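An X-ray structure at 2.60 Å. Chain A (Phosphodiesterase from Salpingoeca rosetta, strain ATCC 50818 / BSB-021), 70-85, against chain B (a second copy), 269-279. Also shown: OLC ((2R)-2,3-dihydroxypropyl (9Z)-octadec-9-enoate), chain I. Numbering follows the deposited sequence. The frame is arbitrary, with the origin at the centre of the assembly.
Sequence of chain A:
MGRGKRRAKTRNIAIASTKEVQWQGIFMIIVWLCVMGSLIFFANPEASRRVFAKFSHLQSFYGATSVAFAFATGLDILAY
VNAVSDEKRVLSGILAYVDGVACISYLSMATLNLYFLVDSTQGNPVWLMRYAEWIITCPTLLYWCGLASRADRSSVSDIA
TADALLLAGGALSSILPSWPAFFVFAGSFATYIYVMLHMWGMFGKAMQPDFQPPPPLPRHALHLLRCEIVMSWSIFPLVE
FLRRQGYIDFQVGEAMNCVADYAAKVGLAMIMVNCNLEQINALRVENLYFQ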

# COMPACT_ATOMS: atom_id res chain seq x y z
N ALA A 70 -6.78 3.41 -1.55
CA ALA A 70 -7.75 2.72 -2.43
C ALA A 70 -7.65 1.21 -2.19
O ALA A 70 -8.69 0.60 -1.86
N PHE A 71 -6.44 0.63 -2.35
CA PHE A 71 -6.17 -0.82 -2.12
C PHE A 71 -6.46 -1.19 -0.66
O PHE A 71 -7.02 -2.30 -0.44
N ALA A 72 -6.11 -0.31 0.30
CA ALA A 72 -6.41 -0.49 1.73
C ALA A 72 -7.92 -0.62 1.93
O ALA A 72 -8.32 -1.47 2.75
N THR A 73 -8.71 0.19 1.23
CA THR A 73 -10.20 0.20 1.29
C THR A 73 -10.75 -1.09 0.65
O THR A 73 -11.70 -1.68 1.20
N GLY A 74 -10.15 -1.51 -0.46
CA GLY A 74 -10.42 -2.82 -1.08
C GLY A 74 -10.38 -3.93 -0.05
O GLY A 74 -11.36 -4.69 0.04
N LEU A 75 -9.29 -4.03 0.71
CA LEU A 75 -9.04 -5.12 1.69
C LEU A 75 -10.09 -5.08 2.80
O LEU A 75 -10.53 -6.16 3.23
N ASP A 76 -10.45 -3.88 3.27
CA ASP A 76 -11.45 -3.71 4.36
C ASP A 76 -12.83 -4.17 3.88
O ASP A 76 -13.58 -4.68 4.72
N ILE A 77 -13.17 -3.95 2.61
CA ILE A 77 -14.49 -4.35 2.04
C ILE A 77 -14.57 -5.88 2.13
O ILE A 77 -15.60 -6.38 2.59
N LEU A 78 -13.51 -6.58 1.75
CA LEU A 78 -13.47 -8.07 1.72
C LEU A 78 -13.61 -8.59 3.15
O LEU A 78 -14.20 -9.66 3.33
N ALA A 79 -13.10 -7.85 4.14
CA ALA A 79 -13.21 -8.20 5.57
C ALA A 79 -14.66 -8.00 6.06
O ALA A 79 -15.06 -8.73 6.98
N TYR A 80 -15.39 -7.04 5.48
CA TYR A 80 -16.79 -6.71 5.86
C TYR A 80 -17.75 -7.76 5.30
O TYR A 80 -18.57 -8.30 6.08
N VAL A 81 -17.66 -8.02 3.99
CA VAL A 81 -18.54 -8.96 3.25
C VAL A 81 -18.37 -10.36 3.84
O VAL A 81 -19.31 -11.16 3.63
N ASN A 82 -17.26 -10.62 4.54
CA ASN A 82 -16.94 -11.97 5.10
C ASN A 82 -17.01 -11.97 6.64
O ASN A 82 -15.97 -12.13 7.28
N ALA A 83 -18.22 -11.79 7.17
CA ALA A 83 -18.50 -11.84 8.62
C ALA A 83 -18.15 -13.25 9.15
O ALA A 83 -19.07 -14.10 9.28
N VAL A 84 -16.88 -13.45 9.54
CA VAL A 84 -16.43 -14.50 10.51
C VAL A 84 -17.21 -14.29 11.81
O VAL A 84 -17.64 -15.30 12.40
N SER A 85 -17.41 -13.03 12.22
CA SER A 85 -18.29 -12.60 13.35
C SER A 85 -19.10 -11.35 12.92
O SER A 85 -18.67 -10.67 11.98
N ALA B 269 -2.97 -11.55 -2.61
CA ALA B 269 -3.03 -11.59 -1.13
C ALA B 269 -4.38 -11.10 -0.63
O ALA B 269 -4.77 -11.56 0.42
N MET B 270 -5.03 -10.19 -1.34
CA MET B 270 -6.41 -9.73 -0.99
C MET B 270 -7.41 -10.88 -1.21
O MET B 270 -8.30 -11.04 -0.36
N ILE B 271 -7.26 -11.66 -2.28
CA ILE B 271 -8.24 -12.71 -2.69
C ILE B 271 -8.12 -13.92 -1.74
O ILE B 271 -9.15 -14.55 -1.42
N MET B 272 -6.91 -14.22 -1.25
CA MET B 272 -6.70 -15.39 -0.36
C MET B 272 -7.01 -15.03 1.10
O MET B 272 -7.45 -15.93 1.83
N VAL B 273 -6.83 -13.78 1.52
CA VAL B 273 -7.35 -13.25 2.82
C VAL B 273 -8.85 -13.60 2.95
O VAL B 273 -9.28 -13.97 4.05
N ASN B 274 -9.61 -13.46 1.86
CA ASN B 274 -11.06 -13.72 1.78
C ASN B 274 -11.35 -15.22 1.92
O ASN B 274 -12.32 -15.56 2.62
N CYS B 275 -10.56 -16.08 1.26
CA CYS B 275 -10.66 -17.56 1.35
C CYS B 275 -10.52 -18.05 2.79
O CYS B 275 -11.19 -19.02 3.14
N ASN B 276 -9.58 -17.46 3.53
CA ASN B 276 -9.32 -17.77 4.97
C ASN B 276 -10.57 -17.39 5.77
O ASN B 276 -11.03 -18.24 6.57
N LEU B 277 -11.10 -16.18 5.54
CA LEU B 277 -12.32 -15.66 6.21
C LEU B 277 -13.52 -16.59 5.95
O LEU B 277 -14.26 -16.84 6.91
N GLU B 278 -13.68 -17.09 4.71
CA GLU B 278 -14.79 -17.99 4.28
C GLU B 278 -14.61 -19.38 4.91
O GLU B 278 -13.51 -19.94 4.72
N GLN B 279 -15.62 -19.92 5.60
CA GLN B 279 -15.55 -21.29 6.18
C GLN B 279 -16.94 -21.71 6.69
O GLN B 279 -17.56 -21.08 7.54

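Helices that run nearly parallel often pack by setting a side chain of one into a hollow on the other, and this dimer contact, with axes 9.7 Å apart and inclined by 16°, illustrates the principle. Met270(B) is the knob. With chi1 m, chi2 t and chi3 p, it sits among Phe71(A), Gly74(A), Leu75(A) and Leu78(A). Gly74(A) leaves room for the methyl: an ideal CB there would lie 3.2 Å from Met270(B) CE. The sulfur meets the edge of the Phe71(A) ring (chi1 m), Met270(B) SD lying 4.1 Å from Phe71(A) CD1. Leu75(A), t then p, starts sideways but brings its CD1 to 3.9 Å from Val273(B) CG1. Leu78(A) points in, its chi1 off-well at -96°, and sets CD2 3.4 Å from Met270(B) O.

Further along, Leu277(B) (m, t) points toward chain A. Its CD1 lies 3.7 Å from Ala79(A) CA, and its CB 3.6 Å from Asn82(A) CB. Val84(A) also points toward chain B, its CG2 4.2 Å from Leu277(B) CD2, but it is poorly ordered and its position is less certain.

At the polar edge, the amides of Asn82(A) and Asn274(B) are adjacent, but ND2 of Asn82(A) and OD1 of Asn274(B) are modelled 2.2 Å apart, too short to interpret as a hydrogen bond. Away from the interface, OLC O19 lies over one face of the Tyr80(A) ring, and OLC C21 comes within 3.5 Å of Tyr80(A) CE1.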

# COMPACT_ATOMS: atom_id res chain seq x y z
CB ALA A 70 -7.53 3.11 -3.87
CB PHE A 71 -4.75 -1.21 -2.53
CG PHE A 71 -4.59 -1.41 -4.01
CD1 PHE A 71 -5.02 -2.57 -4.62
CD2 PHE A 71 -4.06 -0.41 -4.81
CE1 PHE A 71 -4.92 -2.74 -5.99
CE2 PHE A 71 -3.91 -0.60 -6.18
CZ PHE A 71 -4.37 -1.75 -6.77
CB ALA A 72 -5.86 0.64 2.56
CB THR A 73 -10.78 1.46 0.65
OG1 THR A 73 -10.08 2.62 1.11
CG2 THR A 73 -12.24 1.64 0.97
CB LEU A 75 -7.63 -4.97 2.26
CG LEU A 75 -7.24 -6.01 3.30
CD1 LEU A 75 -7.39 -7.44 2.76
CD2 LEU A 75 -5.82 -5.76 3.80
CB ASP A 76 -11.51 -2.26 4.84
CG ASP A 76 -10.29 -1.81 5.60
OD1 ASP A 76 -10.07 -2.32 6.72
OD2 ASP A 76 -9.58 -0.96 5.07
CB ILE A 77 -14.70 -3.82 0.59
CG1 ILE A 77 -14.95 -2.31 0.56
CG2 ILE A 77 -15.82 -4.57 -0.11
CD1 ILE A 77 -14.62 -1.64 -0.77
CB LEU A 78 -12.19 -8.57 1.04
CG LEU A 78 -12.32 -8.91 -0.45
CD1 LEU A 78 -13.07 -7.83 -1.20
CD2 LEU A 78 -10.96 -9.13 -1.10
CB ALA A 79 -12.24 -7.36 6.38
CB TYR A 80 -17.19 -5.32 5.36
CG TYR A 80 -18.56 -4.87 5.80
CD1 TYR A 80 -19.68 -5.15 5.03
CD2 TYR A 80 -18.75 -4.15 6.97
CE1 TYR A 80 -20.95 -4.75 5.42
CE2 TYR A 80 -20.01 -3.73 7.37
CZ TYR A 80 -21.11 -4.03 6.59
OH TYR A 80 -22.36 -3.61 6.98
CB VAL A 81 -18.26 -8.96 1.74
CG1 VAL A 81 -18.43 -7.58 1.13
CG2 VAL A 81 -16.89 -9.54 1.42
CB ASN A 82 -15.58 -12.45 4.62
CG ASN A 82 -15.73 -13.50 3.55
OD1 ASN A 82 -16.19 -14.61 3.85
ND2 ASN A 82 -15.37 -13.17 2.32
CB ALA A 83 -19.94 -11.45 8.89
CB VAL A 84 -14.90 -14.47 10.71
CG1 VAL A 84 -14.47 -14.91 12.10
CG2 VAL A 84 -14.19 -15.29 9.64
CB SER A 85 -17.48 -12.36 14.62
OG SER A 85 -18.32 -12.00 15.70
CB ALA B 269 -1.93 -10.76 -0.53
CB MET B 270 -6.82 -8.50 -1.80
CG MET B 270 -6.28 -7.19 -1.25
SD MET B 270 -6.39 -5.75 -2.41
CE MET B 270 -8.03 -5.87 -3.13
CB ILE B 271 -8.09 -13.09 -4.19
CG1 ILE B 271 -8.70 -12.01 -5.10
CG2 ILE B 271 -8.66 -14.47 -4.49
CD1 ILE B 271 -8.20 -12.03 -6.53
CB MET B 272 -5.27 -15.92 -0.50
CG MET B 272 -5.25 -17.41 -0.32
SD MET B 272 -3.62 -18.11 -0.39
CE MET B 272 -2.68 -16.91 0.54
CB VAL B 273 -7.12 -11.73 2.93
CG1 VAL B 273 -8.03 -11.08 3.97
CG2 VAL B 273 -5.66 -11.41 3.21
CB ASN B 274 -11.64 -13.18 0.46
CG ASN B 274 -13.15 -13.25 0.40
OD1 ASN B 274 -13.83 -12.38 0.94
ND2 ASN B 274 -13.67 -14.29 -0.24
CB CYS B 275 -9.59 -18.23 0.52
SG CYS B 275 -9.95 -18.14 -1.24
CB ASN B 276 -8.06 -17.08 5.49
CG ASN B 276 -6.83 -17.73 4.91
OD1 ASN B 276 -6.91 -18.63 4.08
ND2 ASN B 276 -5.67 -17.30 5.36
CB LEU B 277 -12.61 -14.24 5.70
CG LEU B 277 -11.61 -13.16 6.12
CD1 LEU B 277 -12.18 -11.76 5.93
CD2 LEU B 277 -11.17 -13.34 7.56
CB GLU B 278 -14.80 -18.18 2.76
CG GLU B 278 -15.45 -17.04 2.00
CD GLU B 278 -15.33 -17.13 0.49
OE1 GLU B 278 -16.35 -16.87 -0.20
OE2 GLU B 278 -14.21 -17.46 -0.00
CB GLN B 279 -14.47 -21.37 7.26
CG GLN B 279 -13.22 -22.18 6.87
CD GLN B 279 -11.94 -21.41 6.63
OE1 GLN B 279 -11.12 -21.78 5.79
NE2 GLN B 279 -11.71 -20.36 7.40
C18 OLC I . -10.88 4.03 -6.69
C10 OLC I . -14.37 5.80 -2.00
C9 OLC I . -15.23 6.27 -1.05
C17 OLC I . -11.82 2.85 -6.54
C11 OLC I . -13.03 5.10 -1.80
C8 OLC I . -15.09 6.18 0.46
C24 OLC I . -22.99 -1.94 0.98
C16 OLC I . -11.21 1.65 -5.80
C12 OLC I . -12.46 4.37 -3.03
C7 OLC I . -16.22 5.42 1.17
C15 OLC I . -12.12 1.09 -4.69
C13 OLC I . -12.95 2.92 -3.13
C6 OLC I . -16.21 3.90 0.93
C14 OLC I . -11.92 1.82 -3.37
C5 OLC I . -16.89 3.15 2.07
C4 OLC I . -16.93 1.61 1.88
C3 OLC I . -17.79 0.96 2.98
C2 OLC I . -17.89 -0.55 2.79
C21 OLC I . -21.41 -2.33 2.92
C1 OLC I . -19.14 -1.13 3.42
C22 OLC I . -22.14 -2.98 1.73
O19 OLC I . -19.16 -1.26 4.65
O25 OLC I . -24.14 -1.51 1.72
O23 OLC I . -21.24 -3.65 0.81
O20 OLC I . -20.28 -1.51 2.53